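Local coordinates for protein flavin prenyltransferase UbiX (Methanocaldococcus jannaschii, PDB 6M8V) that probably transfers a dimethylallyl group from dimethylallyl phosphate to the flavin of reduced FMN, making the prenylated FMN cofactor used by UbiD decarboxylases, at residues A[158-161]-A[162-166]; A[21-24]-A[25-29]; A[166-170]-A[171-175]. All coordinates share one frame; numbering follows the deposited sequence.

Contact 1: A[158-161]-A[162-166]; sequences DIIN and FVVGR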
ATOM      1  N   ASP A 158     -15.410 -31.637  26.917  1.00 41.08           N
ATOM      2  CA  ASP A 158     -16.341 -31.204  25.876  1.00 42.66           C
ATOM      3  C   ASP A 158     -15.805 -30.003  25.106  1.00 40.19           C
ATOM      4  O   ASP A 158     -16.078 -29.855  23.909  1.00 34.55           O
ATOM      5  CB  ASP A 158     -17.696 -30.847  26.483  1.00 40.24           C
ATOM      6  CG  ASP A 158     -18.477 -32.061  26.946  1.00 42.48           C
ATOM      7  OD1 ASP A 158     -18.241 -33.173  26.425  1.00 37.78           O
ATOM      8  OD2 ASP A 158     -19.336 -31.889  27.835  1.00 38.60           O
ATOM      9  N   ILE A 159     -15.069 -29.124  25.780  1.00 32.81           N
ATOM     10  CA  ILE A 159     -14.472 -27.986  25.099  1.00 33.30           C
ATOM     11  C   ILE A 159     -13.371 -28.453  24.157  1.00 35.75           C
ATOM     12  O   ILE A 159     -13.298 -28.015  23.003  1.00 35.97           O
ATOM     13  CB  ILE A 159     -13.960 -26.973  26.136  1.00 38.10           C
ATOM     14  CG1 ILE A 159     -15.146 -26.384  26.909  1.00 33.43           C
ATOM     15  CG2 ILE A 159     -13.127 -25.891  25.467  1.00 39.55           C
ATOM     16  CD1 ILE A 159     -14.771 -25.290  27.865  1.00 38.76           C
ATOM     17  N   ILE A 160     -12.520 -29.375  24.622  1.00 34.72           N
ATOM     18  CA  ILE A 160     -11.429 -29.878  23.789  1.00 36.25           C
ATOM     19  C   ILE A 160     -11.976 -30.614  22.571  1.00 39.29           C
ATOM     20  O   ILE A 160     -11.426 -30.515  21.469  1.00 44.85           O
ATOM     21  CB  ILE A 160     -10.493 -30.781  24.615  1.00 37.96           C
ATOM     22  CG1 ILE A 160     -10.104 -30.096  25.924  1.00 36.53           C
ATOM     23  CG2 ILE A 160      -9.254 -31.146  23.808  1.00 40.08           C
ATOM     24  CD1 ILE A 160      -9.442 -28.754  25.734  1.00 34.90           C
ATOM     25  N   ASN A 161     -13.069 -31.359  22.747  1.00 38.76           N
ATOM     26  CA  ASN A 161     -13.617 -32.133  21.638  1.00 37.80           C
ATOM     27  C   ASN A 161     -14.312 -31.243  20.613  1.00 31.19           C
ATOM     28  O   ASN A 161     -14.370 -31.597  19.430  1.00 30.56           O
ATOM     29  CB  ASN A 161     -14.584 -33.197  22.164  1.00 38.78           C
ATOM     30  CG  ASN A 161     -13.865 -34.368  22.805  1.00 38.91           C
ATOM     31  OD1 ASN A 161     -12.690 -34.608  22.535  1.00 42.53           O
ATOM     32  ND2 ASN A 161     -14.570 -35.108  23.655  1.00 37.54           N
ATOM     33  N   PHE A 162     -14.857 -30.104  21.041  1.00 30.60           N
ATOM     34  CA  PHE A 162     -15.390 -29.144  20.077  1.00 34.82           C
ATOM     35  C   PHE A 162     -14.286 -28.627  19.163  1.00 30.89           C
ATOM     36  O   PHE A 162     -14.416 -28.648  17.931  1.00 32.51           O
ATOM     37  CB  PHE A 162     -16.071 -27.978  20.802  1.00 36.56           C
ATOM     38  CG  PHE A 162     -16.551 -26.890  19.875  1.00 37.41           C
ATOM     39  CD1 PHE A 162     -17.830 -26.929  19.349  1.00 38.47           C
ATOM     40  CD2 PHE A 162     -15.717 -25.835  19.520  1.00 33.89           C
ATOM     41  CE1 PHE A 162     -18.272 -25.941  18.493  1.00 39.20           C
ATOM     42  CE2 PHE A 162     -16.152 -24.847  18.660  1.00 32.73           C
ATOM     43  CZ  PHE A 162     -17.433 -24.899  18.146  1.00 38.59           C
ATOM     44  N   VAL A 163     -13.192 -28.145  19.756  1.00 27.78           N
ATOM     45  CA  VAL A 163     -12.083 -27.605  18.975  1.00 26.46           C
ATOM     46  C   VAL A 163     -11.536 -28.660  18.020  1.00 26.36           C
ATOM     47  O   VAL A 163     -11.311 -28.393  16.834  1.00 29.65           O
ATOM     48  CB  VAL A 163     -10.986 -27.068  19.910  1.00 30.19           C
ATOM     49  CG1 VAL A 163      -9.763 -26.630  19.105  1.00 25.11           C
ATOM     50  CG2 VAL A 163     -11.525 -25.912  20.759  1.00 31.74           C
ATOM     51  N   VAL A 164     -11.330 -29.880  18.523  1.00 27.27           N
ATOM     52  CA  VAL A 164     -10.759 -30.936  17.693  1.00 27.36           C
ATOM     53  C   VAL A 164     -11.739 -31.354  16.600  1.00 30.24           C
ATOM     54  O   VAL A 164     -11.343 -31.596  15.452  1.00 27.28           O
ATOM     55  CB  VAL A 164     -10.334 -32.125  18.577  1.00 33.17           C
ATOM     56  CG1 VAL A 164      -9.970 -33.336  17.724  1.00 32.13           C
ATOM     57  CG2 VAL A 164      -9.159 -31.722  19.463  1.00 33.60           C
ATOM     58  N   GLY A 165     -13.031 -31.436  16.931  1.00 28.62           N
ATOM     59  CA  GLY A 165     -14.023 -31.754  15.915  1.00 29.08           C
ATOM     60  C   GLY A 165     -14.032 -30.752  14.778  1.00 29.45           C
ATOM     61  O   GLY A 165     -14.162 -31.123  13.607  1.00 30.59           O
ATOM     62  N   ARG A 166     -13.884 -29.465  15.105  1.00 29.84           N
ATOM     63  CA  ARG A 166     -13.815 -28.438  14.070  1.00 26.03           C
ATOM     64  C   ARG A 166     -12.571 -28.608  13.206  1.00 25.08           C
ATOM     65  O   ARG A 166     -12.616 -28.382  11.991  1.00 29.21           O
ATOM     66  CB  ARG A 166     -13.842 -27.050  14.710  1.00 25.43           C
ATOM     67  CG  ARG A 166     -15.144 -26.727  15.417  1.00 28.97           C
ATOM     68  CD  ARG A 166     -16.292 -26.667  14.431  1.00 35.98           C
ATOM     69  NE  ARG A 166     -16.286 -25.407  13.700  1.00 41.97           N
ATOM     70  CZ  ARG A 166     -16.577 -25.296  12.409  1.00 48.49           C
ATOM     71  NH1 ARG A 166     -16.895 -26.375  11.707  1.00 45.39           N
ATOM     72  NH2 ARG A 166     -16.544 -24.108  11.822  1.00 53.54           N
TER

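Contact 2: A[21-24]-A[25-29]; sequences EVLK and DRAEV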
ATOM      1  N   GLU A  21      -5.233 -38.640  19.017  1.00 34.64           N
ATOM      2  CA  GLU A  21      -5.902 -39.901  19.318  1.00 39.51           C
ATOM      3  C   GLU A  21      -7.171 -40.095  18.497  1.00 38.67           C
ATOM      4  O   GLU A  21      -7.472 -41.226  18.102  1.00 39.16           O
ATOM      5  CB  GLU A  21      -6.197 -40.024  20.818  1.00 38.21           C
ATOM      6  CG  GLU A  21      -6.820 -38.822  21.494  1.00 41.75           C
ATOM      7  CD  GLU A  21      -6.617 -38.863  23.003  1.00 50.75           C
ATOM      8  OE1 GLU A  21      -5.533 -39.309  23.442  1.00 51.29           O
ATOM      9  OE2 GLU A  21      -7.539 -38.466  23.750  1.00 52.90           O
ATOM     10  N   VAL A  22      -7.915 -39.026  18.195  1.00 40.54           N
ATOM     11  CA  VAL A  22      -9.047 -39.186  17.287  1.00 42.36           C
ATOM     12  C   VAL A  22      -8.608 -39.437  15.848  1.00 46.76           C
ATOM     13  O   VAL A  22      -9.421 -39.885  15.036  1.00 54.12           O
ATOM     14  CB  VAL A  22     -10.001 -37.973  17.338  1.00 36.69           C
ATOM     15  CG1 VAL A  22     -10.440 -37.695  18.772  1.00 35.93           C
ATOM     16  CG2 VAL A  22      -9.352 -36.748  16.710  1.00 43.66           C
ATOM     17  N   LEU A  23      -7.345 -39.171  15.512  1.00 45.12           N
ATOM     18  CA  LEU A  23      -6.807 -39.435  14.182  1.00 43.65           C
ATOM     19  C   LEU A  23      -6.128 -40.791  14.071  1.00 45.21           C
ATOM     20  O   LEU A  23      -5.757 -41.182  12.952  1.00 47.40           O
ATOM     21  CB  LEU A  23      -5.804 -38.344  13.787  1.00 39.58           C
ATOM     22  CG  LEU A  23      -6.361 -37.018  13.256  1.00 43.30           C
ATOM     23  CD1 LEU A  23      -5.217 -36.096  12.905  1.00 31.86           C
ATOM     24  CD2 LEU A  23      -7.225 -37.292  12.045  1.00 48.19           C
ATOM     25  N   LYS A  24      -5.981 -41.503  15.201  1.00 53.47           N
ATOM     26  CA  LYS A  24      -5.106 -42.674  15.277  1.00 58.88           C
ATOM     27  C   LYS A  24      -5.407 -43.680  14.174  1.00 61.07           C
ATOM     28  O   LYS A  24      -4.507 -44.119  13.454  1.00 70.30           O
ATOM     29  CB  LYS A  24      -5.244 -43.364  16.635  1.00 59.88           C
ATOM     30  CG  LYS A  24      -4.268 -44.536  16.856  1.00 69.49           C
ATOM     31  CD  LYS A  24      -2.957 -44.332  16.084  1.00 71.34           C
ATOM     32  CE  LYS A  24      -1.782 -44.942  16.775  1.00 74.05           C
ATOM     33  NZ  LYS A  24      -2.026 -46.405  16.942  1.00 78.79           N
ATOM     34  N   ASP A  25      -6.663 -44.083  14.047  1.00 50.37           N
ATOM     35  CA  ASP A  25      -7.023 -45.146  13.121  1.00 61.63           C
ATOM     36  C   ASP A  25      -7.779 -44.613  11.912  1.00 62.52           C
ATOM     37  O   ASP A  25      -8.453 -45.382  11.219  1.00 69.41           O
ATOM     38  CB  ASP A  25      -7.833 -46.227  13.847  1.00 72.64           C
ATOM     39  CG  ASP A  25      -6.988 -47.031  14.834  1.00 81.32           C
ATOM     40  OD1 ASP A  25      -5.877 -47.476  14.463  1.00 83.90           O
ATOM     41  OD2 ASP A  25      -7.428 -47.222  15.990  1.00 84.56           O
ATOM     42  N   ARG A  26      -7.670 -43.313  11.633  1.00 56.33           N
ATOM     43  CA  ARG A  26      -8.366 -42.715  10.502  1.00 54.86           C
ATOM     44  C   ARG A  26      -7.453 -42.002   9.516  1.00 55.07           C
ATOM     45  O   ARG A  26      -7.941 -41.528   8.483  1.00 59.15           O
ATOM     46  CB  ARG A  26      -9.442 -41.735  10.989  1.00 56.37           C
ATOM     47  CG  ARG A  26     -10.862 -42.252  10.815  1.00 63.54           C
ATOM     48  CD  ARG A  26     -11.883 -41.299  11.416  1.00 62.14           C
ATOM     49  NE  ARG A  26     -11.725 -41.172  12.861  1.00 65.89           N
ATOM     50  CZ  ARG A  26     -12.538 -40.469  13.643  1.00 69.58           C
ATOM     51  NH1 ARG A  26     -13.575 -39.824  13.121  1.00 65.94           N
ATOM     52  NH2 ARG A  26     -12.317 -40.410  14.950  1.00 71.59           N
ATOM     53  N   ALA A  27      -6.154 -41.908   9.793  1.00 47.46           N
ATOM     54  CA  ALA A  27      -5.245 -41.219   8.889  1.00 44.93           C
ATOM     55  C   ALA A  27      -3.814 -41.604   9.224  1.00 44.67           C
ATOM     56  O   ALA A  27      -3.504 -41.963  10.364  1.00 45.20           O
ATOM     57  CB  ALA A  27      -5.413 -39.693   8.969  1.00 42.13           C
ATOM     58  N   GLU A  28      -2.948 -41.528   8.213  1.00 43.63           N
ATOM     59  CA  GLU A  28      -1.511 -41.671   8.418  1.00 45.95           C
ATOM     60  C   GLU A  28      -0.990 -40.359   8.987  1.00 41.55           C
ATOM     61  O   GLU A  28      -1.019 -39.324   8.315  1.00 40.68           O
ATOM     62  CB  GLU A  28      -0.803 -42.026   7.113  1.00 50.31           C
ATOM     63  CG  GLU A  28       0.663 -42.411   7.295  1.00 57.63           C
ATOM     64  CD  GLU A  28       1.420 -42.500   5.982  1.00 63.16           C
ATOM     65  OE1 GLU A  28       2.668 -42.410   6.002  1.00 65.33           O
ATOM     66  OE2 GLU A  28       0.767 -42.657   4.930  1.00 61.99           O
ATOM     67  N   VAL A  29      -0.516 -40.396  10.226  1.00 36.16           N
ATOM     68  CA  VAL A  29      -0.166 -39.194  10.967  1.00 36.47           C
ATOM     69  C   VAL A  29       1.343 -39.163  11.158  1.00 39.01           C
ATOM     70  O   VAL A  29       1.926 -40.099  11.720  1.00 41.28           O
ATOM     71  CB  VAL A  29      -0.897 -39.136  12.315  1.00 40.14           C
ATOM     72  CG1 VAL A  29      -0.408 -37.952  13.132  1.00 43.13           C
ATOM     73  CG2 VAL A  29      -2.404 -39.057  12.090  1.00 37.26           C
TER
HETATM   74  O   HOH W   1      -1.951 -42.515  13.146  1.00 54.86           O

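Contact 3: A[166-170]-A[171-175]; sequences RVLDI and LGIDN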
ATOM      1  N   ARG A 166     -13.884 -29.465  15.105  1.00 29.84           N
ATOM      2  CA  ARG A 166     -13.815 -28.438  14.070  1.00 26.03           C
ATOM      3  C   ARG A 166     -12.571 -28.608  13.206  1.00 25.08           C
ATOM      4  O   ARG A 166     -12.616 -28.382  11.991  1.00 29.21           O
ATOM      5  CB  ARG A 166     -13.842 -27.050  14.710  1.00 25.43           C
ATOM      6  CG  ARG A 166     -15.144 -26.727  15.417  1.00 28.97           C
ATOM      7  CD  ARG A 166     -16.292 -26.667  14.431  1.00 35.98           C
ATOM      8  NE  ARG A 166     -16.286 -25.407  13.700  1.00 41.97           N
ATOM      9  CZ  ARG A 166     -16.577 -25.296  12.409  1.00 48.49           C
ATOM     10  NH1 ARG A 166     -16.895 -26.375  11.707  1.00 45.39           N
ATOM     11  NH2 ARG A 166     -16.544 -24.108  11.822  1.00 53.54           N
ATOM     12  N   VAL A 167     -11.451 -29.012  13.810  1.00 27.40           N
ATOM     13  CA  VAL A 167     -10.251 -29.286  13.024  1.00 28.87           C
ATOM     14  C   VAL A 167     -10.504 -30.429  12.051  1.00 24.88           C
ATOM     15  O   VAL A 167     -10.141 -30.350  10.871  1.00 29.62           O
ATOM     16  CB  VAL A 167      -9.055 -29.583  13.945  1.00 28.71           C
ATOM     17  CG1 VAL A 167      -7.893 -30.143  13.135  1.00 24.82           C
ATOM     18  CG2 VAL A 167      -8.637 -28.331  14.683  1.00 23.37           C
ATOM     19  N   LEU A 168     -11.140 -31.503  12.521  1.00 26.99           N
ATOM     20  CA  LEU A 168     -11.475 -32.604  11.622  1.00 34.28           C
ATOM     21  C   LEU A 168     -12.443 -32.150  10.537  1.00 26.95           C
ATOM     22  O   LEU A 168     -12.341 -32.584   9.383  1.00 27.04           O
ATOM     23  CB  LEU A 168     -12.060 -33.780  12.409  1.00 38.32           C
ATOM     24  CG  LEU A 168     -11.141 -34.484  13.415  1.00 39.65           C
ATOM     25  CD1 LEU A 168     -11.835 -35.691  14.044  1.00 40.55           C
ATOM     26  CD2 LEU A 168      -9.829 -34.896  12.765  1.00 35.86           C
ATOM     27  N   ASP A 169     -13.392 -31.276  10.887  1.00 27.26           N
ATOM     28  CA  ASP A 169     -14.275 -30.693   9.877  1.00 27.78           C
ATOM     29  C   ASP A 169     -13.479 -30.053   8.745  1.00 31.96           C
ATOM     30  O   ASP A 169     -13.740 -30.310   7.565  1.00 32.22           O
ATOM     31  CB  ASP A 169     -15.207 -29.662  10.519  1.00 33.64           C
ATOM     32  CG  ASP A 169     -16.260 -30.294  11.408  1.00 42.20           C
ATOM     33  OD1 ASP A 169     -16.517 -31.506  11.254  1.00 45.71           O
ATOM     34  OD2 ASP A 169     -16.845 -29.574  12.247  1.00 44.14           O
ATOM     35  N   ILE A 170     -12.498 -29.211   9.094  1.00 33.33           N
ATOM     36  CA  ILE A 170     -11.669 -28.538   8.093  1.00 23.24           C
ATOM     37  C   ILE A 170     -10.851 -29.547   7.295  1.00 26.32           C
ATOM     38  O   ILE A 170     -10.607 -29.357   6.097  1.00 30.47           O
ATOM     39  CB  ILE A 170     -10.763 -27.492   8.778  1.00 23.40           C
ATOM     40  CG1 ILE A 170     -11.604 -26.380   9.407  1.00 24.64           C
ATOM     41  CG2 ILE A 170      -9.784 -26.894   7.794  1.00 24.64           C
ATOM     42  CD1 ILE A 170     -12.283 -25.482   8.383  1.00 23.82           C
ATOM     43  N   LEU A 171     -10.415 -30.630   7.936  1.00 51.98           N
ATOM     44  CA  LEU A 171      -9.670 -31.670   7.239  1.00 52.76           C
ATOM     45  C   LEU A 171     -10.547 -32.500   6.311  1.00 54.80           C
ATOM     46  O   LEU A 171     -10.011 -33.272   5.509  1.00 54.74           O
ATOM     47  CB  LEU A 171      -8.982 -32.584   8.258  1.00 52.63           C
ATOM     48  CG  LEU A 171      -7.840 -31.951   9.055  1.00 52.69           C
ATOM     49  CD1 LEU A 171      -7.549 -32.747  10.315  1.00 52.80           C
ATOM     50  CD2 LEU A 171      -6.597 -31.843   8.194  1.00 53.85           C
ATOM     51  N   GLY A 172     -11.868 -32.359   6.389  1.00 53.35           N
ATOM     52  CA  GLY A 172     -12.750 -33.208   5.616  1.00 54.56           C
ATOM     53  C   GLY A 172     -12.989 -34.571   6.218  1.00 54.70           C
ATOM     54  O   GLY A 172     -13.358 -35.503   5.496  1.00 56.29           O
ATOM     55  N   ILE A 173     -12.790 -34.718   7.522  1.00 54.56           N
ATOM     56  CA  ILE A 173     -12.947 -35.991   8.212  1.00 53.94           C
ATOM     57  C   ILE A 173     -14.267 -35.959   8.969  1.00 54.99           C
ATOM     58  O   ILE A 173     -14.462 -35.114   9.852  1.00 52.29           O
ATOM     59  CB  ILE A 173     -11.763 -36.262   9.154  1.00 53.62           C
ATOM     60  CG1 ILE A 173     -10.460 -36.309   8.350  1.00 54.46           C
ATOM     61  CG2 ILE A 173     -11.969 -37.561   9.922  1.00 54.50           C
ATOM     62  CD1 ILE A 173      -9.229 -36.523   9.185  1.00 54.70           C
ATOM     63  N   ASP A 174     -15.175 -36.867   8.611  1.00 54.82           N
ATOM     64  CA  ASP A 174     -16.463 -36.967   9.287  1.00 56.19           C
ATOM     65  C   ASP A 174     -16.272 -37.356  10.746  1.00 54.17           C
ATOM     66  O   ASP A 174     -15.502 -38.266  11.067  1.00 56.55           O
ATOM     67  CB  ASP A 174     -17.347 -38.005   8.593  1.00 71.75           C
ATOM     68  CG  ASP A 174     -18.189 -37.413   7.483  1.00 83.04           C
ATOM     69  OD1 ASP A 174     -19.273 -37.969   7.202  1.00 88.74           O
ATOM     70  OD2 ASP A 174     -17.768 -36.402   6.884  1.00 85.53           O
ATOM     71  N   ASN A 175     -16.995 -36.678  11.633  1.00 53.33           N
ATOM     72  CA  ASN A 175     -16.894 -36.965  13.057  1.00 53.07           C
ATOM     73  C   ASN A 175     -18.171 -36.519  13.756  1.00 57.42           C
ATOM     74  O   ASN A 175     -18.922 -35.681  13.246  1.00 52.90           O
ATOM     75  CB  ASN A 175     -15.682 -36.271  13.681  1.00 52.09           C
ATOM     76  CG  ASN A 175     -15.881 -34.772  13.820  1.00 54.92           C
ATOM     77  OD1 ASN A 175     -16.371 -34.289  14.843  1.00 50.95           O
ATOM     78  ND2 ASN A 175     -15.519 -34.029  12.781  1.00 50.74           N
TER
HETATM   79  O   HOH W   2     -16.525 -33.267   8.786  1.00 46.93           O

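Contact 1: A[158-161]-A[162-166]
Asp158 O receives the amide of Phe162, N to O 3.1 Å; the Asp158 side chain accepts the amide of Lys154 on OD2. The carbonyl O of Ile159 takes Val163 N in an almost straight bond (N-H...O 171°), while CG2 of Val163 rests 3.5 Å from that same Ile159 O. One residue on, Ile160 O accepts Val164 N at 3.0 Å and is also brushed by Val164 CG2 at 3.3 Å. Val164 has its CG1 anti to the backbone N (chi1 170°), which turns CG2 back toward Ile160, whose own CG2 is 4.4 Å from it. Asn161 closes the series: its O takes Gly165 N at 2.8 Å, and its side-chain OD1 is bonded by Arg18. Phe162 swings its ring toward the C-terminal end of the helix (chi1 175°), where Arg166 CG sits over one face, offset toward the rim. These i to i+4 bonds are regular alpha-helix, within helix 156-171. Ile160, Val163 and Val164 pack on helix 13-22, Phe162 meets Phe178 edge-to-face, and Ile159 packs against Ile159 of a second subunit.

Contact 2: A[21-24]-A[25-29]
Leu23 O is the polar atom on which the turn closes: Arg26 N donates to it at 3.2 Å in a nearly straight bond (N-H...O 164°), and Ala27 N adds a weak one at 3.3 Å. A water spans the next step, giving one hydrogen to Lys24 O at 3.0 Å and the other to Ala27 O at 3.2 Å, and so bridges the two carbonyl oxygens, both acceptors. The guanidinium of Arg26 folds back over the end of the helix, its chain bent at chi3 (-64°), and brings NH2 to 2.9 Å from Val22 O, with Val22 O lying obliquely to the guanidinium plane. On the inner side Leu23 carries the apolar contact. Its CB lies 3.9 Å from CG2 of Val29, the two side chains crossing at about a right angle, and its CD2 reaches CB of Ala27 at 4.3 Å. Val22 and Leu23 also pack on Leu168 of helix 156-171, while Leu23 and Ala27 rest on Ile3 of strand 2-7. Here helix 13-22 hands over to strand 28-33, the second connection of the beta-alpha-beta unit formed with strand 2-7 in the parallel sheet, strand order 3-2-1-4-5-6, of a Rossmann-like fold.

Contact 3: A[166-170]-A[171-175]
Helix 156-171 ends here in a Schellman motif: Ile173 N reaches back to Leu168 O at 2.9 Å and Gly172 N to Asp169 O at 3.0 Å, with Gly172 at positive phi (81°), where a CB would jam against the preceding carbonyl. Leu168 CD2 meets CD1 of Leu171 and CD1 of Ile173, each at 4.0 Å, the Ile173 contact being the apolar clasp that often accompanies this motif. Leu171 also lies alongside Val167, pointing the same way, with CD1 of Leu171 3.9 Å from CG1 of Val167. The Asn175 amide comes back over the last turn, its CG placed between backbone N and carbonyl carbon (chi1 73°). From there ND2 donates to Ile173 O at 3.3 Å, almost in its own amide plane, and weakly to Asp169 OD1 at 3.1 Å; OD1 of Asn175 takes the amide of Leu177. A water donates to both Asp169 OD1 and Ile173 O. The other carboxylate oxygen, Asp169 OD2, receives Arg166 NH1 at 3.2 Å on its anti side, in the guanidinium plane, while Arg180 pairs with OD1. A leucine in place of Asn175 would probably leave Ile173 O and the Leu177 amide without their side-chain partners and let the segment after the helix shift. Val167 and Leu168 pack on helix 13-22, Ile170 and Leu171 on strand 114-119, and Leu171 and Ile173 on Ile3 of strand 2-7.

Contacts 1 and 3 are successive parts of helix 156-171 and share Arg166, which probably binds dimethylallyl phosphate; their centres are about 11 Å apart. Contact 2 ends the neighbouring helix 13-22 and packs against both: Val22 CG2 is 3.6 Å from Val164 CG1 of contact 1, and Leu23 CD2 is 3.6 Å from both Leu168 CD2 and Ile173 CD1 of contact 3. Contact 1 lies nearest the active site, with the side chain of Phe162 about 3 Å from that of Tyr150, likewise a probable binding residue for that substrate, about 8 Å from FMN and about 4 Å from a phosphate ion that probably came from the crystallisation liquor but may mark the pocket. The side chain of Asp169 in contact 3 is about 14 Å from FMN.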